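Local coordinates for SusD superfamily protein (Bacteroides vulgatus, PDB 3MYV) that probably binds polysaccharide at the bacterial outer membrane as a SusD-type saccharide-binding protein, at residues T59-N64 and Y414-V419; G185-Y190 and S248-A253. All coordinates share one frame; numbering follows the deposited sequence.

In the fold
Contact 1 joins the end of helix 56-61 to a loop some 350 residues later, with a tyrosine hydroxyl at its centre. Contact 2 lies within that span and sets the start of helix 189-202 beside strand 248-252 through packed side chains and two bridging waters. The two do not touch: their centres are 33 Å apart, on opposite sides of the chain's centre, with nearest atoms about 17 Å apart. Contact 2 is the more buried and leads toward the sodium site. The side chain of Ala253 is about 10 Å from the ion, and the next residue, Asn254, helps bind it with Ser255, Asp258, Pro260 and Leu325.

Contact 1: residues T59-N64 and Y414-V419; sequences TCYMFN and YHLPSV
Met62 and Val419 bring their CA atoms within 5.7 Å of each other where the end of helix 56-61 meets a type II beta turn running from Leu416 to Val419. The helix closes in a Schellman motif with Phe63 as its C-prime residue, and just before that ending Tyr61 departs for the loop between strands 408-409 and 422-423. Its CG stands anti to the backbone N (chi1 172°), which starts the ring on its way to the turn.

The phenol oxygen is the meeting point of two consecutive loop residues. Tyr61 OH and His415 ND1 share a hydrogen bond of 2.7 Å in which either may be the donor. The two rings meet rim to rim with their planes only 2° apart, and ND1 sits at the edge of the tyrosine ring. The backbone of the next residue supplies a second grip: Leu416 N donates to Tyr61 OH over 3.0 Å, with an angle of 151° at the hydrogen. Carbon contacts hold the ring as well. Leu416 CG approaches Tyr61 CE2 to 3.7 Å, while the Val419 side chain crosses the tyrosine at about a right angle and sets CG2 3.6 Å from CZ. A phenylalanine in place of Tyr61 would probably leave both His415 ND1 and Leu416 N without this shared partner, and the imidazole freer to turn.

Elsewhere the tyrosine packs on Met43 of helix 36-43 and on Gln49 and Ser50, and its carbonyl oxygen accepts a hydrogen bond from Arg410, whose side chain also touches His415 and Val419. Met62, a selenomethionine, bends at chi2 and chi3, and its methyl CE meets the turn 3.5 Å from Pro417 O and 3.6 Å from Ser418 O.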
loop_
_atom_site.group_PDB
_atom_site.type_symbol
_atom_site.label_atom_id
_atom_site.label_comp_id
_atom_site.label_asym_id
_atom_site.label_seq_id
_atom_site.Cartn_x
_atom_site.Cartn_y
_atom_site.Cartn_z
ATOM N N THR A 59 -3.472 7.999 -16.230
ATOM C CA THR A 59 -2.296 7.366 -16.811
ATOM C C THR A 59 -2.069 6.002 -16.149
ATOM O O THR A 59 -1.770 5.056 -16.835
ATOM C CB THR A 59 -1.059 8.280 -16.726
ATOM O OG1 THR A 59 -0.748 8.588 -15.353
ATOM C CG2 THR A 59 -1.307 9.612 -17.546
ATOM N N CYS A 60 -2.281 5.880 -14.834
ATOM C CA CYS A 60 -2.229 4.528 -14.216
ATOM C C CYS A 60 -3.298 3.586 -14.791
ATOM O O CYS A 60 -3.009 2.447 -15.187
ATOM C CB CYS A 60 -2.338 4.604 -12.690
ATOM S SG CYS A 60 -0.852 5.291 -11.894
ATOM N N TYR A 61 -4.532 4.057 -14.856
ATOM C CA TYR A 61 -5.622 3.237 -15.398
ATOM C C TYR A 61 -5.336 2.775 -16.821
ATOM O O TYR A 61 -5.586 1.620 -17.183
ATOM C CB TYR A 61 -6.898 4.065 -15.350
ATOM C CG TYR A 61 -8.091 3.472 -16.029
ATOM C CD1 TYR A 61 -8.770 2.408 -15.457
ATOM C CD2 TYR A 61 -8.616 4.049 -17.175
ATOM C CE1 TYR A 61 -9.923 1.873 -16.079
ATOM C CE2 TYR A 61 -9.755 3.541 -17.789
ATOM C CZ TYR A 61 -10.406 2.458 -17.232
ATOM O OH TYR A 61 -11.514 1.964 -17.858
HETATM N N MSE A 62 -4.816 3.696 -17.624
HETATM C CA MSE A 62 -4.538 3.437 -19.036
HETATM C C MSE A 62 -3.153 2.812 -19.271
HETATM O O MSE A 62 -2.753 2.617 -20.422
HETATM C CB MSE A 62 -4.667 4.742 -19.818
HETATM C CG MSE A 62 -6.067 5.351 -19.802
HETATM SE SE MSE A 62 -7.421 4.237 -20.600
HETATM C CE MSE A 62 -6.851 4.234 -22.491
ATOM N N PHE A 63 -2.426 2.475 -18.202
ATOM C CA PHE A 63 -1.019 2.003 -18.329
ATOM C C PHE A 63 -0.214 2.857 -19.324
ATOM O O PHE A 63 0.597 2.352 -20.080
ATOM C CB PHE A 63 -0.932 0.505 -18.669
ATOM C CG PHE A 63 -1.389 -0.394 -17.535
ATOM C CD1 PHE A 63 -2.738 -0.448 -17.170
ATOM C CD2 PHE A 63 -0.470 -1.173 -16.820
ATOM C CE1 PHE A 63 -3.174 -1.259 -16.079
ATOM C CE2 PHE A 63 -0.885 -2.010 -15.745
ATOM C CZ PHE A 63 -2.239 -2.044 -15.368
ATOM N N ASN A 64 -0.430 4.172 -19.260
ATOM C CA ASN A 64 0.236 5.121 -20.147
ATOM C C ASN A 64 1.510 5.603 -19.447
ATOM O O ASN A 64 1.488 6.603 -18.734
ATOM C CB ASN A 64 -0.700 6.302 -20.451
ATOM C CG ASN A 64 -0.037 7.368 -21.290
ATOM O OD1 ASN A 64 1.055 7.164 -21.802
ATOM N ND2 ASN A 64 -0.672 8.527 -21.398
ATOM N N TYR A 414 -18.817 0.882 -17.423
ATOM C CA TYR A 414 -18.532 2.203 -17.932
ATOM C C TYR A 414 -17.018 2.456 -18.023
ATOM O O TYR A 414 -16.536 3.584 -17.894
ATOM C CB TYR A 414 -19.258 3.266 -17.097
ATOM C CG TYR A 414 -19.211 3.162 -15.580
ATOM C CD1 TYR A 414 -18.128 3.670 -14.853
ATOM C CD2 TYR A 414 -20.292 2.638 -14.860
ATOM C CE1 TYR A 414 -18.097 3.609 -13.467
ATOM C CE2 TYR A 414 -20.286 2.588 -13.480
ATOM C CZ TYR A 414 -19.177 3.076 -12.774
ATOM O OH TYR A 414 -19.182 3.028 -11.401
ATOM N N HIS A 415 -16.272 1.400 -18.302
ATOM C CA HIS A 415 -14.857 1.544 -18.614
ATOM C C HIS A 415 -14.644 2.474 -19.805
ATOM O O HIS A 415 -15.480 2.554 -20.720
ATOM C CB HIS A 415 -14.209 0.186 -18.874
ATOM C CG HIS A 415 -13.854 -0.564 -17.623
ATOM N ND1 HIS A 415 -12.738 -0.263 -16.869
ATOM C CD2 HIS A 415 -14.452 -1.611 -17.009
ATOM C CE1 HIS A 415 -12.678 -1.086 -15.837
ATOM N NE2 HIS A 415 -13.716 -1.900 -15.888
ATOM N N LEU A 416 -13.516 3.168 -19.794
ATOM C CA LEU A 416 -13.166 4.060 -20.890
ATOM C C LEU A 416 -12.717 3.318 -22.138
ATOM O O LEU A 416 -12.228 2.184 -22.062
ATOM C CB LEU A 416 -12.045 5.002 -20.466
ATOM C CG LEU A 416 -12.248 5.846 -19.200
ATOM C CD1 LEU A 416 -11.094 6.831 -19.048
ATOM C CD2 LEU A 416 -13.584 6.574 -19.258
ATOM N N PRO A 417 -12.852 3.970 -23.301
ATOM C CA PRO A 417 -12.359 3.314 -24.520
ATOM C C PRO A 417 -10.862 3.001 -24.428
ATOM O O PRO A 417 -10.107 3.734 -23.809
ATOM C CB PRO A 417 -12.609 4.359 -25.627
ATOM C CG PRO A 417 -13.670 5.262 -25.090
ATOM C CD PRO A 417 -13.487 5.269 -23.575
ATOM N N SER A 418 -10.455 1.914 -25.055
ATOM C CA SER A 418 -9.065 1.529 -25.154
ATOM C C SER A 418 -8.401 1.109 -23.859
ATOM O O SER A 418 -7.195 0.896 -23.856
ATOM C CB SER A 418 -8.250 2.630 -25.833
ATOM O OG SER A 418 -8.740 2.842 -27.140
ATOM N N VAL A 419 -9.165 0.941 -22.780
ATOM C CA VAL A 419 -8.607 0.346 -21.558
ATOM C C VAL A 419 -8.007 -1.031 -21.904
ATOM O O VAL A 419 -8.499 -1.726 -22.816
ATOM C CB VAL A 419 -9.644 0.203 -20.435
ATOM C CG1 VAL A 419 -10.775 -0.765 -20.836
ATOM C CG2 VAL A 419 -8.950 -0.238 -19.127
#

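Contact 2: residues G185-Y190 and S248-A253; sequences GRMNKY and SFFEIA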
loop_
_atom_site.group_PDB
_atom_site.type_symbol
_atom_site.label_atom_id
_atom_site.label_comp_id
_atom_site.label_asym_id
_atom_site.label_seq_id
_atom_site.Cartn_x
_atom_site.Cartn_y
_atom_site.Cartn_z
ATOM N N GLY A 185 0.898 9.004 12.903
ATOM C CA GLY A 185 1.523 9.572 11.708
ATOM C C GLY A 185 2.822 8.842 11.364
ATOM O O GLY A 185 3.413 9.060 10.290
ATOM N N ARG A 186 3.272 7.970 12.266
ATOM C CA ARG A 186 4.473 7.175 12.035
ATOM C C ARG A 186 4.259 5.688 12.362
ATOM O O ARG A 186 3.258 5.308 12.977
ATOM C CB ARG A 186 5.640 7.765 12.837
ATOM C CG ARG A 186 6.006 9.201 12.408
ATOM C CD ARG A 186 6.915 9.968 13.395
ATOM N NE ARG A 186 8.172 9.303 13.743
ATOM C CZ ARG A 186 9.149 9.867 14.467
ATOM N NH1 ARG A 186 9.072 11.130 14.864
ATOM N NH2 ARG A 186 10.233 9.177 14.790
HETATM N N MSE A 187 5.212 4.856 11.952
HETATM C CA MSE A 187 5.174 3.435 12.233
HETATM C C MSE A 187 5.733 3.172 13.635
HETATM O O MSE A 187 6.751 3.756 14.028
HETATM C CB MSE A 187 6.011 2.654 11.195
HETATM C CG MSE A 187 5.338 2.593 9.838
HETATM SE SE MSE A 187 6.167 1.429 8.589
HETATM C CE MSE A 187 7.509 2.643 7.937
ATOM N N ASN A 188 5.076 2.272 14.353
ATOM C CA ASN A 188 5.598 1.685 15.582
ATOM C C ASN A 188 5.794 0.179 15.360
ATOM O O ASN A 188 5.652 -0.305 14.242
ATOM C CB ASN A 188 4.667 1.945 16.771
ATOM C CG ASN A 188 3.313 1.237 16.639
ATOM O OD1 ASN A 188 2.999 0.689 15.599
ATOM N ND2 ASN A 188 2.526 1.246 17.712
ATOM N N LYS A 189 6.112 -0.553 16.417
ATOM C CA LYS A 189 6.411 -1.995 16.289
ATOM C C LYS A 189 5.241 -2.759 15.681
ATOM O O LYS A 189 5.434 -3.643 14.848
ATOM C CB LYS A 189 6.792 -2.577 17.652
ATOM C CG LYS A 189 7.344 -3.998 17.602
ATOM C CD LYS A 189 7.776 -4.425 19.014
ATOM C CE LYS A 189 8.158 -5.875 19.037
ATOM N NZ LYS A 189 8.915 -6.200 20.233
ATOM N N TYR A 190 4.016 -2.407 16.063
ATOM C CA TYR A 190 2.863 -3.057 15.466
ATOM C C TYR A 190 2.766 -2.869 13.960
ATOM O O TYR A 190 2.504 -3.835 13.234
ATOM C CB TYR A 190 1.577 -2.613 16.131
ATOM C CG TYR A 190 1.326 -3.198 17.485
ATOM C CD1 TYR A 190 0.580 -4.371 17.634
ATOM C CD2 TYR A 190 1.736 -2.530 18.624
ATOM C CE1 TYR A 190 0.318 -4.891 18.899
ATOM C CE2 TYR A 190 1.466 -3.022 19.881
ATOM C CZ TYR A 190 0.767 -4.197 20.013
ATOM O OH TYR A 190 0.515 -4.659 21.274
ATOM N N SER A 248 -5.881 1.479 12.839
ATOM C CA SER A 248 -4.786 2.101 12.121
ATOM C C SER A 248 -3.453 1.908 12.835
ATOM O O SER A 248 -3.230 2.492 13.908
ATOM C CB SER A 248 -5.048 3.599 11.958
ATOM O OG SER A 248 -3.985 4.194 11.226
ATOM N N PHE A 249 -2.574 1.115 12.231
ATOM C CA PHE A 249 -1.186 0.991 12.717
ATOM C C PHE A 249 -0.351 2.177 12.183
ATOM O O PHE A 249 0.505 2.754 12.890
ATOM C CB PHE A 249 -0.487 -0.285 12.230
ATOM C CG PHE A 249 -1.172 -1.578 12.586
ATOM C CD1 PHE A 249 -1.318 -1.965 13.911
ATOM C CD2 PHE A 249 -1.629 -2.448 11.578
ATOM C CE1 PHE A 249 -1.937 -3.176 14.252
ATOM C CE2 PHE A 249 -2.224 -3.679 11.914
ATOM C CZ PHE A 249 -2.391 -4.031 13.251
ATOM N N PHE A 250 -0.579 2.503 10.914
ATOM C CA PHE A 250 0.168 3.564 10.239
ATOM C C PHE A 250 -0.741 4.266 9.258
ATOM O O PHE A 250 -1.274 3.619 8.346
ATOM C CB PHE A 250 1.377 2.953 9.500
ATOM C CG PHE A 250 2.200 3.948 8.708
ATOM C CD1 PHE A 250 2.384 5.268 9.152
ATOM C CD2 PHE A 250 2.794 3.563 7.535
ATOM C CE1 PHE A 250 3.133 6.172 8.412
ATOM C CE2 PHE A 250 3.554 4.464 6.792
ATOM C CZ PHE A 250 3.695 5.779 7.240
ATOM N N GLU A 251 -0.919 5.579 9.420
ATOM C CA GLU A 251 -1.549 6.380 8.369
ATOM C C GLU A 251 -0.748 7.656 8.188
ATOM O O GLU A 251 -0.129 8.132 9.140
ATOM C CB GLU A 251 -3.020 6.680 8.666
ATOM C CG GLU A 251 -3.272 7.555 9.882
ATOM C CD GLU A 251 -4.724 7.562 10.305
ATOM O OE1 GLU A 251 -5.257 6.474 10.617
ATOM O OE2 GLU A 251 -5.331 8.663 10.364
ATOM N N ILE A 252 -0.811 8.231 6.990
ATOM C CA ILE A 252 -0.133 9.507 6.678
ATOM C C ILE A 252 -0.917 10.672 7.303
ATOM O O ILE A 252 -2.130 10.835 7.071
ATOM C CB ILE A 252 -0.010 9.719 5.130
ATOM C CG1 ILE A 252 0.702 8.542 4.456
ATOM C CG2 ILE A 252 0.675 11.061 4.790
ATOM C CD1 ILE A 252 2.184 8.331 4.932
ATOM N N ALA A 253 -0.235 11.496 8.087
ATOM C CA ALA A 253 -0.902 12.608 8.755
ATOM C C ALA A 253 -0.994 13.786 7.774
ATOM O O ALA A 253 0.014 14.268 7.252
ATOM C CB ALA A 253 -0.159 13.030 10.030
HETATM O O HOH W 1 0.531 6.215 12.317
HETATM O O HOH W 2 2.562 11.036 8.624
#
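Met187, a selenomethionine, lays its CG over one face of the Phe250 ring, toward the rim and 3.8 Å from the centroid, in a CH-pi contact. Its SE stands obliquely to the same ring, 4.7 Å from the centroid, adding a Met-aromatic contact. With Phe250 CG anti to the backbone N (chi1 177°), the ring is carried toward segment 185-190, where its edge meets Gly185 O, 3.5 Å from CE1.

The segments run nearly antiparallel, yet no direct hydrogen bond joins them. Water 1 accepts from Gly185 N, donates to Arg186 O and takes a weak bond from Glu251 N; water 2 links Gly185 O to Ala253 N. Gly185 CA also comes 3.4 Å from Glu251 O in a CA-H...O contact. A CB on this glycine would press on Ala253 CB and on the preceding carbonyl oxygen.

Farther along, Tyr190 CB lies 3.7 Å from Phe249 CD1 while Tyr190 O sits over a face of the Phe249 ring, which meets Tyr226 edge-to-face. Asn188 OD1 caps Ala191 N at the start of helix 189-202, while its ND2 bonds Tyr226 OH. Opposite Leu332 of strand 329-333, Phe249 and Phe250 together form a classic beta bulge in a two-stranded antiparallel sheet.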